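Uncharacterized protein Atu1872 (Agrobacterium tumefaciens, PDB 2QNT) is of unknown function but is related to the glyoxalase/bleomycin resistance protein/dioxygenase family, many of whose members bind metal ions or small molecules. Local coordinates at residues A49-E52 and G53-E57. Sequence-based numbering, arbitrary orientation.
Sequences AIHE and GRSLE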
# COMPACT_ATOMS: atom_id res chain seq x y z
N ALA A 49 -1.50 -5.53 -5.09
CA ALA A 49 -2.87 -5.94 -5.39
C ALA A 49 -3.73 -4.73 -5.66
O ALA A 49 -3.35 -3.64 -5.30
CB ALA A 49 -3.45 -6.73 -4.24
N ILE A 50 -4.85 -4.95 -6.37
CA ILE A 50 -5.81 -3.88 -6.66
C ILE A 50 -7.21 -4.45 -6.49
O ILE A 50 -7.42 -5.65 -6.70
CB ILE A 50 -5.65 -3.32 -8.10
CG1 ILE A 50 -5.68 -4.46 -9.14
CG2 ILE A 50 -4.38 -2.50 -8.25
CD1 ILE A 50 -5.60 -4.03 -10.64
N HIS A 51 -8.17 -3.60 -6.15
CA HIS A 51 -9.55 -4.06 -6.00
C HIS A 51 -10.51 -3.01 -6.51
O HIS A 51 -10.31 -1.82 -6.26
CB HIS A 51 -9.89 -4.31 -4.51
CG HIS A 51 -11.03 -5.27 -4.23
ND1 HIS A 51 -12.34 -5.07 -4.62
CD2 HIS A 51 -11.03 -6.42 -3.52
CE1 HIS A 51 -13.09 -6.06 -4.16
NE2 HIS A 51 -12.32 -6.91 -3.51
N GLU A 52 -11.53 -3.41 -7.26
CA GLU A 52 -12.59 -2.49 -7.64
C GLU A 52 -13.13 -1.86 -6.36
O GLU A 52 -13.41 -2.56 -5.39
CB GLU A 52 -13.65 -3.20 -8.45
CG GLU A 52 -14.68 -2.24 -9.05
CD GLU A 52 -15.78 -1.86 -8.07
OE1 GLU A 52 -16.18 -2.71 -7.27
OE2 GLU A 52 -16.25 -0.70 -8.10
N GLY A 53 -13.26 -0.54 -6.36
CA GLY A 53 -13.42 0.19 -5.11
C GLY A 53 -14.78 0.05 -4.47
O GLY A 53 -14.88 -0.09 -3.26
N ARG A 54 -15.85 0.15 -5.25
CA ARG A 54 -17.18 0.13 -4.65
C ARG A 54 -17.48 -1.19 -3.96
O ARG A 54 -18.04 -1.20 -2.86
CB ARG A 54 -18.27 0.48 -5.66
CG ARG A 54 -18.04 1.85 -6.26
CD ARG A 54 -19.23 2.55 -6.76
NE ARG A 54 -20.15 2.91 -5.69
CZ ARG A 54 -21.24 3.64 -5.85
NH1 ARG A 54 -21.55 4.13 -7.05
NH2 ARG A 54 -22.03 3.90 -4.81
N SER A 55 -17.09 -2.31 -4.57
CA SER A 55 -17.31 -3.61 -3.95
C SER A 55 -16.53 -3.76 -2.67
O SER A 55 -17.05 -4.27 -1.69
CB SER A 55 -16.99 -4.75 -4.91
OG SER A 55 -15.68 -4.71 -5.38
N LEU A 56 -15.27 -3.31 -2.64
CA LEU A 56 -14.51 -3.42 -1.39
C LEU A 56 -15.02 -2.43 -0.34
O LEU A 56 -15.09 -2.80 0.84
CB LEU A 56 -13.02 -3.25 -1.65
CG LEU A 56 -12.11 -3.54 -0.46
CD1 LEU A 56 -12.45 -4.87 0.27
CD2 LEU A 56 -10.66 -3.52 -0.93
N GLU A 57 -15.41 -1.21 -0.72
CA GLU A 57 -16.03 -0.29 0.24
C GLU A 57 -17.27 -0.92 0.86
O GLU A 57 -17.50 -0.80 2.07
CB GLU A 57 -16.43 1.03 -0.39
CG GLU A 57 -15.31 1.97 -0.73
CD GLU A 57 -15.82 3.32 -1.23
OE1 GLU A 57 -16.57 3.97 -0.45
OE2 GLU A 57 -15.43 3.71 -2.35
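One face of the H51 imidazole is covered by L56, whose CB sits over the face, offset toward the rim, 3.7 Å from the ring centroid, in a CH-pi contact. L56 CD2 packs beside it against H51 CB and CG, and the two side chains cross at about a right angle. At the ring edge, near its plane, lies S55 OG, 3.2 Å from H51 CE1. The second flat group, the E52 carboxylate, lies over the first turn of the helix and takes two backbone N-H groups. S55 N meets E52 OE1 on the syn side at 2.9 Å, whereas R54 N approaches E52 OE2 from above the carboxylate plane at 3.0 Å, a more bent bond (143°). With CG anti to the backbone N (chi1 -171°), the E52 chain bends at chi2 (-82°) and brings the acid back over these amides. S55 OG is 2.8 Å from E52 OE1 and 3.1 Å from E52 O, and its single proton could serve either. H51 ND1 donates to E52 O at 2.8 Å, a bond that helps fix the rotation of the ring; the same oxygen takes a weak bond from L56 N. The negative carboxylate probably interacts favourably with the helix dipole. H51 also meets the ring of F41, and L56 touches I13 and F15 of strand 7-16 and lies near a bound HEPES molecule, probably from crystallisation. E52 N-caps the helix that follows directly on strand 49-52, the axes of segments 49-52 and 53-57 standing at nearly a right angle; this strand is the last of a beta-alpha-beta-beta-beta unit, characteristic of the glyoxalase (vicinal oxygen chelate) fold.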